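Local structure of ABC transporter, substrate binding protein (Aeropyrum pernix, 3EAF) at residues V251-F257 with V352-L357; I258-F262 with E362-M366; G246-K250 with K356-G361; A145-D149 with W204-T208; V266-I272 with L331-T335. The protein probably captures a solute outside the cell and delivers it to an ABC importer, as periplasmic-binding-protein-like receptors do, and carries a magnesium ion. Residues are numbered along the deposited sequence.

Contact 1 of 5, residues V251-F257 with V352-L357; sequences VFGISPF and VFIIKL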
# COMPACT_ATOMS: atom_id res chain seq x y z
N VAL A 251 10.39 13.87 -10.11
CA VAL A 251 9.81 13.04 -9.04
C VAL A 251 9.08 11.83 -9.64
O VAL A 251 8.39 11.95 -10.65
CB VAL A 251 8.85 13.82 -8.10
CG1 VAL A 251 8.44 12.96 -6.90
CG2 VAL A 251 9.50 15.13 -7.61
N PHE A 252 9.26 10.68 -9.00
CA PHE A 252 8.63 9.45 -9.44
C PHE A 252 7.93 8.77 -8.27
O PHE A 252 8.44 8.78 -7.15
CB PHE A 252 9.67 8.50 -10.05
CG PHE A 252 10.30 9.03 -11.33
CD1 PHE A 252 9.76 8.70 -12.57
CD2 PHE A 252 11.43 9.84 -11.28
CE1 PHE A 252 10.34 9.18 -13.75
CE2 PHE A 252 12.02 10.33 -12.44
CZ PHE A 252 11.46 10.00 -13.68
N GLY A 253 6.77 8.17 -8.54
CA GLY A 253 6.03 7.43 -7.53
C GLY A 253 5.87 5.99 -7.94
O GLY A 253 5.70 5.68 -9.12
N ILE A 254 5.93 5.10 -6.95
CA ILE A 254 5.66 3.69 -7.18
C ILE A 254 4.18 3.45 -6.93
O ILE A 254 3.59 4.07 -6.04
CB ILE A 254 6.51 2.80 -6.24
CG1 ILE A 254 8.01 3.04 -6.46
CG2 ILE A 254 6.17 1.31 -6.40
CD1 ILE A 254 8.90 2.43 -5.37
N SER A 255 3.57 2.55 -7.71
CA SER A 255 2.24 2.06 -7.40
C SER A 255 2.03 0.69 -8.01
O SER A 255 2.24 0.51 -9.21
CB SER A 255 1.16 3.02 -7.91
OG SER A 255 -0.13 2.50 -7.64
N PRO A 256 1.64 -0.30 -7.19
CA PRO A 256 1.23 -1.62 -7.70
C PRO A 256 -0.11 -1.59 -8.45
O PRO A 256 -0.47 -2.56 -9.13
CB PRO A 256 1.11 -2.47 -6.43
CG PRO A 256 1.82 -1.70 -5.35
CD PRO A 256 1.60 -0.26 -5.71
N PHE A 257 -0.83 -0.47 -8.34
CA PHE A 257 -2.20 -0.34 -8.85
C PHE A 257 -2.27 0.79 -9.85
O PHE A 257 -1.67 1.86 -9.64
CB PHE A 257 -3.18 -0.03 -7.70
CG PHE A 257 -2.87 -0.78 -6.42
CD1 PHE A 257 -3.33 -2.08 -6.24
CD2 PHE A 257 -2.11 -0.19 -5.42
CE1 PHE A 257 -3.04 -2.78 -5.08
CE2 PHE A 257 -1.82 -0.88 -4.25
CZ PHE A 257 -2.28 -2.18 -4.08
N VAL A 352 5.62 -3.49 -10.41
CA VAL A 352 4.90 -2.27 -10.06
C VAL A 352 4.81 -1.33 -11.25
O VAL A 352 5.58 -1.47 -12.21
CB VAL A 352 5.56 -1.51 -8.89
CG1 VAL A 352 5.47 -2.31 -7.60
CG2 VAL A 352 7.02 -1.13 -9.21
N PHE A 353 3.86 -0.40 -11.20
CA PHE A 353 3.84 0.72 -12.13
C PHE A 353 4.73 1.82 -11.58
O PHE A 353 4.87 1.97 -10.37
CB PHE A 353 2.42 1.27 -12.32
CG PHE A 353 1.44 0.28 -12.89
CD1 PHE A 353 1.47 -0.06 -14.24
CD2 PHE A 353 0.47 -0.29 -12.07
CE1 PHE A 353 0.54 -0.97 -14.78
CE2 PHE A 353 -0.46 -1.21 -12.59
CZ PHE A 353 -0.42 -1.55 -13.95
N ILE A 354 5.35 2.59 -12.47
CA ILE A 354 6.08 3.78 -12.09
C ILE A 354 5.41 4.97 -12.74
O ILE A 354 5.09 4.94 -13.94
CB ILE A 354 7.59 3.71 -12.50
CG1 ILE A 354 8.30 2.53 -11.80
CG2 ILE A 354 8.29 5.06 -12.25
CD1 ILE A 354 8.48 2.67 -10.28
N ILE A 355 5.21 6.03 -11.96
CA ILE A 355 4.53 7.22 -12.43
C ILE A 355 5.47 8.41 -12.29
O ILE A 355 6.11 8.58 -11.25
CB ILE A 355 3.20 7.48 -11.63
CG1 ILE A 355 2.24 6.29 -11.78
CG2 ILE A 355 2.51 8.77 -12.07
CD1 ILE A 355 2.47 5.20 -10.74
N LYS A 356 5.55 9.21 -13.34
CA LYS A 356 6.40 10.39 -13.35
C LYS A 356 5.61 11.67 -13.16
O LYS A 356 4.56 11.86 -13.78
CB LYS A 356 7.19 10.47 -14.65
CG LYS A 356 8.17 11.64 -14.73
CD LYS A 356 8.83 11.67 -16.09
CE LYS A 356 9.85 12.78 -16.21
NZ LYS A 356 10.36 12.84 -17.62
N LEU A 357 6.13 12.56 -12.33
CA LEU A 357 5.69 13.94 -12.33
C LEU A 357 6.36 14.61 -13.53
O LEU A 357 7.55 14.94 -13.50
CB LEU A 357 6.08 14.63 -11.02
CG LEU A 357 5.80 16.13 -10.83
CD1 LEU A 357 4.37 16.47 -11.22
CD2 LEU A 357 6.08 16.54 -9.39
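F252 and F353 give up the most surface where strand 251-255 pairs antiparallel with strand 352-357. The ring of F252 lies along the neighbouring strand: its CE1 comes 3.4 Å from CG of K356, the residue paired with it, and its CD1 3.9 Å from CG2 of I354. Backbone bonds set the register. G253 N donates to I355 O at 2.8 Å and I355 N to G253 O at 2.9 Å, while F353 N reaches S255 O at 2.7 Å and S255 N reaches F353 O at 3.0 Å. On the side of the sheet shared by S255, F353 and I355, CD1 of I355 packs 3.8 Å from CB of S255. The ring of F353 runs past the end of the first strand, with CD2 3.7 Å from C of F257. Beyond the sheet, F252 meets the ring of F134 in helix 124-139, whereas S255 and F257 face helix 288-304. Strand 352-357 runs against the parallel strands of this lobe's sheet, after a 94-residue excursion that contains no strand. Paired main-chain polar groups and mostly hydrocarbon side chains, K356 and S255 being the exceptions, make this an interior strand pair packed between helices.

Contact 2 of 5, residues I258-F262 with E362-M366; sequences IYPMF and ELQLM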
# COMPACT_ATOMS: atom_id res chain seq x y z
N ILE A 258 -2.99 0.57 -10.95
CA ILE A 258 -3.22 1.60 -11.96
C ILE A 258 -4.04 2.75 -11.37
O ILE A 258 -4.97 2.53 -10.59
CB ILE A 258 -3.88 0.99 -13.24
CG1 ILE A 258 -3.66 1.89 -14.47
CG2 ILE A 258 -5.38 0.70 -13.03
CD1 ILE A 258 -2.19 2.05 -14.88
N TYR A 259 -3.67 3.99 -11.70
CA TYR A 259 -4.43 5.16 -11.27
C TYR A 259 -5.70 5.22 -12.12
O TYR A 259 -5.66 4.83 -13.29
CB TYR A 259 -3.66 6.46 -11.53
CG TYR A 259 -2.48 6.78 -10.64
CD1 TYR A 259 -1.78 5.78 -9.96
CD2 TYR A 259 -2.04 8.09 -10.51
CE1 TYR A 259 -0.68 6.09 -9.16
CE2 TYR A 259 -0.95 8.41 -9.73
CZ TYR A 259 -0.27 7.41 -9.05
OH TYR A 259 0.80 7.75 -8.28
N PRO A 260 -6.81 5.72 -11.54
CA PRO A 260 -8.01 5.92 -12.37
C PRO A 260 -7.76 6.71 -13.68
O PRO A 260 -8.30 6.35 -14.72
CB PRO A 260 -8.97 6.69 -11.44
CG PRO A 260 -8.57 6.25 -10.07
CD PRO A 260 -7.05 6.10 -10.14
N MSE A 261 -6.92 7.75 -13.63
CA MSE A 261 -6.59 8.57 -14.81
C MSE A 261 -5.87 7.83 -15.95
O MSE A 261 -5.87 8.29 -17.09
CB MSE A 261 -5.77 9.81 -14.41
CG MSE A 261 -4.45 9.48 -13.73
SE MSE A 261 -3.32 11.05 -13.42
CE MSE A 261 -4.57 12.26 -12.55
N PHE A 262 -5.24 6.69 -15.64
CA PHE A 262 -4.62 5.85 -16.67
C PHE A 262 -5.45 4.58 -16.94
O PHE A 262 -5.02 3.68 -17.67
CB PHE A 262 -3.18 5.44 -16.28
CG PHE A 262 -2.28 6.60 -15.92
CD1 PHE A 262 -2.13 7.68 -16.79
CD2 PHE A 262 -1.58 6.59 -14.73
CE1 PHE A 262 -1.30 8.75 -16.45
CE2 PHE A 262 -0.74 7.66 -14.38
CZ PHE A 262 -0.59 8.74 -15.25
N GLU A 362 2.17 17.40 -15.35
CA GLU A 362 1.11 16.40 -15.43
C GLU A 362 1.73 15.03 -15.19
O GLU A 362 2.89 14.80 -15.52
CB GLU A 362 0.38 16.49 -16.78
CG GLU A 362 -0.38 17.83 -16.94
CD GLU A 362 -1.03 18.04 -18.30
OE1 GLU A 362 -1.30 17.04 -19.02
OE2 GLU A 362 -1.29 19.22 -18.65
N LEU A 363 0.96 14.13 -14.57
CA LEU A 363 1.47 12.79 -14.28
C LEU A 363 1.51 11.93 -15.53
O LEU A 363 0.57 11.94 -16.35
CB LEU A 363 0.65 12.11 -13.18
CG LEU A 363 0.66 12.75 -11.79
CD1 LEU A 363 -0.06 11.86 -10.79
CD2 LEU A 363 2.08 13.04 -11.30
N GLN A 364 2.59 11.16 -15.67
CA GLN A 364 2.82 10.34 -16.84
C GLN A 364 3.17 8.93 -16.42
O GLN A 364 3.98 8.72 -15.54
CB GLN A 364 3.95 10.95 -17.69
CG GLN A 364 3.67 12.39 -18.11
CD GLN A 364 4.88 13.13 -18.67
OE1 GLN A 364 6.00 12.61 -18.67
NE2 GLN A 364 4.65 14.35 -19.13
N LEU A 365 2.52 7.95 -17.05
CA LEU A 365 2.80 6.56 -16.75
C LEU A 365 4.07 6.09 -17.47
O LEU A 365 4.14 6.17 -18.70
CB LEU A 365 1.59 5.67 -17.10
CG LEU A 365 1.67 4.17 -16.79
CD1 LEU A 365 1.77 3.91 -15.28
CD2 LEU A 365 0.46 3.44 -17.38
N MSE A 366 5.05 5.60 -16.71
CA MSE A 366 6.28 5.05 -17.28
C MSE A 366 6.13 3.61 -17.76
O MSE A 366 6.80 3.21 -18.72
CB MSE A 366 7.45 5.12 -16.28
CG MSE A 366 7.84 6.52 -15.84
SE MSE A 366 8.45 7.67 -17.30
CE MSE A 366 6.77 8.45 -17.89
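F262 lays its ring against the edge strand of the sheet, one face covered by CB of L365, which sits 3.9 Å from the ring centroid and only 5° off its normal. This is a CH-pi contact over the face; at the ring's edge, CZ lies 3.6 Å from O of L363. The same CZ is 4.1 Å from CB of L363, so the phenyl group spans the two residues of strand 363-369 that direct their CA-to-CB bonds toward the 258-262 segment, while that of Q364, between them, points away. L363 has further neighbours: its CD1 meets the edge of the Y259 ring at CE2, 3.7 Å away, and its CB lies 4.1 Å from SE of the selenomethionine M261. At the other end, CD1 of I258 touches CD2 of L365 at 3.9 Å. No hydrogen bond crosses between the segments. The shape of the first comes instead from a short 3-10 turn at 260-262, with F262 N bonded to Y259 O at 3.0 Å, which brings M261 and F262 round to the strand just after Y259. The loop thereby covers part of the outermost strand of the seven-stranded sheet. Behind it, Y259 and P260 pack on helix 288-304, I258 and P260 reach helix 267-278, and Y259 also rests on I355 of the adjoining strand 352-357.

Contact 3 of 5, residues G246-K250 with K356-G361; sequences GGYGK and KLGENG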
# COMPACT_ATOMS: atom_id res chain seq x y z
N GLY A 246 8.93 23.40 -9.08
CA GLY A 246 10.33 23.06 -8.81
C GLY A 246 10.63 21.58 -9.01
O GLY A 246 11.73 21.22 -9.43
N GLY A 247 9.64 20.74 -8.72
CA GLY A 247 9.81 19.29 -8.85
C GLY A 247 9.44 18.71 -10.20
O GLY A 247 9.61 17.51 -10.42
N TYR A 248 8.95 19.54 -11.11
CA TYR A 248 8.50 19.07 -12.42
C TYR A 248 9.63 18.35 -13.17
O TYR A 248 10.73 18.88 -13.31
CB TYR A 248 7.95 20.22 -13.26
CG TYR A 248 6.59 20.75 -12.83
CD1 TYR A 248 5.97 20.29 -11.66
CD2 TYR A 248 5.94 21.73 -13.58
CE1 TYR A 248 4.72 20.79 -11.26
CE2 TYR A 248 4.71 22.24 -13.19
CZ TYR A 248 4.10 21.77 -12.04
OH TYR A 248 2.88 22.27 -11.66
N GLY A 249 9.34 17.13 -13.63
CA GLY A 249 10.30 16.30 -14.35
C GLY A 249 11.26 15.51 -13.47
O GLY A 249 12.08 14.75 -13.99
N LYS A 250 11.15 15.67 -12.14
CA LYS A 250 12.17 15.15 -11.21
C LYS A 250 11.65 14.28 -10.06
O LYS A 250 12.41 14.01 -9.12
CB LYS A 250 12.99 16.31 -10.61
CG LYS A 250 13.74 17.15 -11.63
CD LYS A 250 14.73 18.09 -10.96
CE LYS A 250 14.06 19.28 -10.30
NZ LYS A 250 15.10 20.24 -9.83
N LYS A 356 5.55 9.21 -13.34
CA LYS A 356 6.40 10.39 -13.35
C LYS A 356 5.61 11.67 -13.16
O LYS A 356 4.56 11.86 -13.78
CB LYS A 356 7.19 10.47 -14.65
CG LYS A 356 8.17 11.64 -14.73
CD LYS A 356 8.83 11.67 -16.09
CE LYS A 356 9.85 12.78 -16.21
NZ LYS A 356 10.36 12.84 -17.62
N LEU A 357 6.13 12.56 -12.33
CA LEU A 357 5.69 13.94 -12.33
C LEU A 357 6.36 14.61 -13.53
O LEU A 357 7.55 14.94 -13.50
CB LEU A 357 6.08 14.63 -11.02
CG LEU A 357 5.80 16.13 -10.83
CD1 LEU A 357 4.37 16.47 -11.22
CD2 LEU A 357 6.08 16.54 -9.39
N GLY A 358 5.59 14.77 -14.60
CA GLY A 358 6.12 15.23 -15.89
C GLY A 358 6.62 16.66 -15.90
O GLY A 358 6.29 17.45 -15.01
N GLU A 359 7.42 16.98 -16.92
CA GLU A 359 7.97 18.33 -17.12
C GLU A 359 6.88 19.40 -17.21
O GLU A 359 7.09 20.53 -16.79
CB GLU A 359 8.86 18.37 -18.36
CG GLU A 359 10.07 17.45 -18.31
CD GLU A 359 11.24 18.02 -17.52
OE1 GLU A 359 11.32 19.26 -17.34
OE2 GLU A 359 12.09 17.22 -17.07
N ASN A 360 5.74 19.03 -17.78
CA ASN A 360 4.58 19.92 -17.88
C ASN A 360 3.74 19.98 -16.60
O ASN A 360 2.72 20.69 -16.56
CB ASN A 360 3.71 19.53 -19.08
CG ASN A 360 3.12 18.13 -18.96
OD1 ASN A 360 3.41 17.38 -18.02
ND2 ASN A 360 2.30 17.77 -19.93
N GLY A 361 4.15 19.23 -15.58
CA GLY A 361 3.44 19.17 -14.31
C GLY A 361 2.32 18.15 -14.27
O GLY A 361 1.60 18.06 -13.28
O HOH W 1 12.67 14.59 -16.78
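Two tight turns meet here: a type II turn from G247 to K250, closed by K250 N to G247 O at 3.0 Å, and a type I turn from G358 to G361, closed by G361 N to G358 O at 2.8 Å. G249 N donates to L357 O at 2.8 Å, tying the first turn to the end of strand 352-357. Y248 projects over the second turn, and CA of G361 lies 3.4 Å from its ring centroid, 8° off the normal, in a CH-pi contact. Positive phi suits glycine at both G249 and G361, and a CB on G361 would run into the Y248 ring. CD1 of Y248 also approaches CD1 of L357 at 4.2 Å. One water accepts from K356 NZ at 3.0 Å and donates to E359 OE2 at 2.7 Å and G249 O at 2.9 Å. Glycine-rich turns thus join snugly at the end of the sheet, the charged K356 and E359 meeting through water while leucine and tyrosine carbon closes the inner side.

Contact 4 of 5, residues A145-D149 with W204-T208; sequences ALAYD and WCGNT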
# COMPACT_ATOMS: atom_id res chain seq x y z
N ALA A 145 20.50 8.72 -1.55
CA ALA A 145 20.21 9.10 -0.17
C ALA A 145 18.86 8.53 0.25
O ALA A 145 17.94 8.46 -0.56
CB ALA A 145 20.21 10.62 -0.04
N LEU A 146 18.75 8.12 1.51
CA LEU A 146 17.52 7.52 2.04
C LEU A 146 16.90 8.43 3.11
O LEU A 146 17.49 8.64 4.17
CB LEU A 146 17.79 6.13 2.65
CG LEU A 146 18.54 5.10 1.79
CD1 LEU A 146 18.93 3.86 2.62
CD2 LEU A 146 17.74 4.70 0.55
N ALA A 147 15.72 8.97 2.81
CA ALA A 147 15.02 9.84 3.75
C ALA A 147 13.79 9.11 4.30
O ALA A 147 12.91 8.70 3.54
CB ALA A 147 14.62 11.15 3.08
N TYR A 148 13.73 8.94 5.61
CA TYR A 148 12.63 8.22 6.25
C TYR A 148 12.63 8.50 7.75
O TYR A 148 13.65 8.91 8.31
CB TYR A 148 12.76 6.70 6.01
CG TYR A 148 14.01 6.11 6.62
CD1 TYR A 148 13.97 5.49 7.86
CD2 TYR A 148 15.25 6.22 5.97
CE1 TYR A 148 15.12 4.96 8.44
CE2 TYR A 148 16.41 5.69 6.54
CZ TYR A 148 16.33 5.07 7.78
OH TYR A 148 17.46 4.53 8.36
N ASP A 149 11.48 8.25 8.40
CA ASP A 149 11.35 8.41 9.85
C ASP A 149 11.87 7.18 10.58
O ASP A 149 11.24 6.11 10.56
CB ASP A 149 9.88 8.70 10.22
CG ASP A 149 9.70 9.18 11.67
OD1 ASP A 149 10.54 8.86 12.54
OD2 ASP A 149 8.71 9.90 11.93
N TRP A 204 15.50 8.46 -2.08
CA TRP A 204 14.34 7.66 -1.68
C TRP A 204 13.63 8.30 -0.49
O TRP A 204 14.27 8.77 0.45
CB TRP A 204 14.78 6.23 -1.34
CG TRP A 204 13.74 5.41 -0.60
CD1 TRP A 204 13.68 5.17 0.74
CD2 TRP A 204 12.62 4.75 -1.18
NE1 TRP A 204 12.59 4.38 1.03
CE2 TRP A 204 11.92 4.11 -0.13
CE3 TRP A 204 12.13 4.62 -2.49
CZ2 TRP A 204 10.76 3.36 -0.35
CZ3 TRP A 204 10.98 3.88 -2.70
CH2 TRP A 204 10.31 3.26 -1.64
N CYS A 205 12.30 8.34 -0.52
CA CYS A 205 11.54 8.75 0.66
C CYS A 205 10.52 7.68 1.08
O CYS A 205 9.71 7.25 0.27
CB CYS A 205 10.86 10.11 0.46
SG CYS A 205 10.13 10.75 1.99
N GLY A 206 10.57 7.29 2.35
CA GLY A 206 9.73 6.21 2.87
C GLY A 206 8.48 6.61 3.63
O GLY A 206 7.81 5.74 4.19
N ASN A 207 8.13 7.90 3.61
CA ASN A 207 6.98 8.42 4.35
C ASN A 207 5.74 8.64 3.45
O ASN A 207 5.79 8.37 2.25
CB ASN A 207 7.34 9.75 5.03
CG ASN A 207 8.45 9.62 6.07
OD1 ASN A 207 8.89 8.51 6.40
ND2 ASN A 207 8.91 10.75 6.58
N THR A 208 4.65 9.13 4.05
CA THR A 208 3.43 9.42 3.30
C THR A 208 3.56 10.72 2.50
O THR A 208 4.52 11.48 2.69
CB THR A 208 2.17 9.49 4.22
OG1 THR A 208 2.25 10.65 5.05
CG2 THR A 208 2.06 8.24 5.09
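Three backbone hydrogen bonds hold strands 142-148 and 202-205 in parallel register: W204 N to A145 O at 2.9 Å, A147 N to W204 O at 2.8 Å, and G206 N to A147 O at 3.0 Å. CA of C205 adds a CH...O contact to the same O of A147 at 3.2 Å. Beyond the last bridge the backbone of 204-208 leaves the sheet, and a side chain takes over, OD1 of N207 accepting from D149 N at 3.3 Å. N207 is also tied to L179 O through its ND2, and D149 to L181 N, so both strand ends are linked to the loop after strand 171-178. These are neighbouring parallel strands of an alpha/beta lobe of the periplasmic binding protein fold, joined through helices and the edge strand 171-178. On the face of L146 and W204, CD2 of L146 packs 3.8 Å from CB of W204, and both side chains touch I162 of helix 159-165. A147 and C205 point to the other face, where helix 209-222 meets them through L215 and C212 respectively. Y148 lies on the side of L146 and W204, beside I159, its hydroxyl hydrogen-bonded to D176.

Contact 5 of 5, residues V266-I272 with L331-T335; sequences VEGIQTI and LGGIT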
# COMPACT_ATOMS: atom_id res chain seq x y z
N VAL A 266 -9.88 0.15 -17.94
CA VAL A 266 -9.63 -0.93 -17.00
C VAL A 266 -10.93 -1.30 -16.28
O VAL A 266 -11.58 -0.44 -15.69
CB VAL A 266 -8.49 -0.58 -15.99
CG1 VAL A 266 -8.33 -1.68 -14.95
CG2 VAL A 266 -7.17 -0.37 -16.75
N GLU A 267 -11.28 -2.58 -16.36
CA GLU A 267 -12.53 -3.11 -15.82
C GLU A 267 -12.72 -2.73 -14.35
O GLU A 267 -13.77 -2.20 -13.97
CB GLU A 267 -12.59 -4.64 -16.03
CG GLU A 267 -13.99 -5.27 -15.93
CD GLU A 267 -14.43 -5.52 -14.50
OE1 GLU A 267 -13.56 -5.55 -13.60
OE2 GLU A 267 -15.66 -5.68 -14.26
N GLY A 268 -11.69 -2.98 -13.53
CA GLY A 268 -11.74 -2.70 -12.09
C GLY A 268 -11.88 -1.23 -11.75
O GLY A 268 -12.56 -0.89 -10.78
N ILE A 269 -11.25 -0.37 -12.54
CA ILE A 269 -11.45 1.08 -12.44
C ILE A 269 -12.90 1.47 -12.78
O ILE A 269 -13.50 2.31 -12.11
CB ILE A 269 -10.43 1.87 -13.34
CG1 ILE A 269 -8.98 1.66 -12.86
CG2 ILE A 269 -10.76 3.36 -13.37
CD1 ILE A 269 -8.71 2.08 -11.41
N GLN A 270 -13.45 0.86 -13.83
CA GLN A 270 -14.86 1.09 -14.18
C GLN A 270 -15.84 0.54 -13.14
O GLN A 270 -16.93 1.08 -12.95
CB GLN A 270 -15.18 0.56 -15.59
CG GLN A 270 -14.55 1.38 -16.71
CD GLN A 270 -14.86 2.87 -16.62
OE1 GLN A 270 -15.98 3.27 -16.34
NE2 GLN A 270 -13.85 3.69 -16.84
N THR A 271 -15.43 -0.54 -12.46
CA THR A 271 -16.19 -1.10 -11.34
C THR A 271 -16.28 -0.10 -10.19
O THR A 271 -17.35 0.09 -9.60
CB THR A 271 -15.56 -2.44 -10.88
OG1 THR A 271 -15.69 -3.42 -11.93
CG2 THR A 271 -16.21 -2.97 -9.62
N ILE A 272 -15.16 0.55 -9.87
CA ILE A 272 -15.12 1.59 -8.84
C ILE A 272 -15.98 2.80 -9.23
O ILE A 272 -16.74 3.31 -8.40
CB ILE A 272 -13.65 2.01 -8.49
CG1 ILE A 272 -12.87 0.79 -7.98
CG2 ILE A 272 -13.65 3.15 -7.44
CD1 ILE A 272 -11.37 1.01 -7.75
N LEU A 331 -8.13 -8.59 -10.01
CA LEU A 331 -9.05 -7.57 -9.52
C LEU A 331 -9.33 -6.58 -10.64
O LEU A 331 -8.94 -5.41 -10.59
CB LEU A 331 -8.46 -6.89 -8.28
CG LEU A 331 -8.73 -7.47 -6.87
CD1 LEU A 331 -9.11 -8.96 -6.83
CD2 LEU A 331 -7.54 -7.20 -5.96
N GLY A 332 -10.01 -7.07 -11.68
CA GLY A 332 -10.38 -6.26 -12.84
C GLY A 332 -9.21 -5.59 -13.54
O GLY A 332 -9.36 -4.54 -14.15
N GLY A 333 -8.04 -6.22 -13.44
CA GLY A 333 -6.83 -5.73 -14.10
C GLY A 333 -6.26 -4.45 -13.52
O GLY A 333 -5.55 -3.72 -14.20
N ILE A 334 -6.57 -4.18 -12.25
CA ILE A 334 -6.06 -2.99 -11.57
C ILE A 334 -4.60 -3.15 -11.15
O ILE A 334 -3.81 -2.20 -11.25
CB ILE A 334 -6.89 -2.64 -10.30
CG1 ILE A 334 -8.28 -2.11 -10.69
CG2 ILE A 334 -6.14 -1.65 -9.40
CD1 ILE A 334 -9.24 -1.93 -9.49
N THR A 335 -4.25 -4.35 -10.68
CA THR A 335 -2.90 -4.63 -10.19
C THR A 335 -1.92 -4.87 -11.35
O THR A 335 -2.34 -5.28 -12.45
CB THR A 335 -2.87 -5.80 -9.16
OG1 THR A 335 -3.39 -7.00 -9.75
CG2 THR A 335 -3.70 -5.46 -7.92
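This is a turn packed against the first turn of a helix: the type I' beta turn from L331 to I334, in the long connection between helix 317-326 and strand 352-357, abuts the N-terminal end of helix 267-278. The backbones come very close, with CA atoms of G268 and G332 only 3.9 Å apart, and G268 N donates to G332 O at 2.9 Å. Glycine on both sides permits this, since a CB on either residue would clash with the other segment. V266, at the N-cap position, sets CG1 3.1 Å from G332 O. I334 supplies most of the apolar contact: its CD1 lies 3.5 Å from C of G268 and 4.0 Å from CD1 of I272, and its CG1 is 4.3 Å from CD1 of I269. V291 and V295 of helix 288-304 also pack on I334. Chemically, one first-turn amide, which has no carbonyl a turn earlier within its helix to bond, is satisfied by the glycine turn, while isoleucine and valine carbon packs beside it.

Contacts 1, 2 and 3 form a continuous patch on the seven-stranded sheet and its flanking loops. Contact 3 continues contact 1 past L357, and contact 2 adds the next strand, with K356 N 2.7 Å from Q364 O and I354 O 2.9 Å from M366 N, both probable hydrogen bonds. Contact 4, in the same sheet, touches contact 1 at CD1 of I254 and CZ3 of W204, 3.7 Å apart. Contact 5 is nested inside contact 1 and meets contact 2 through I258 N and I334 O, 2.9 Å apart. Its L331 side chain lies about 13 Å from the magnesium ion of E325, D340 and Y341; that of F257 in contact 1 is about 9 Å from the Y341 side chain.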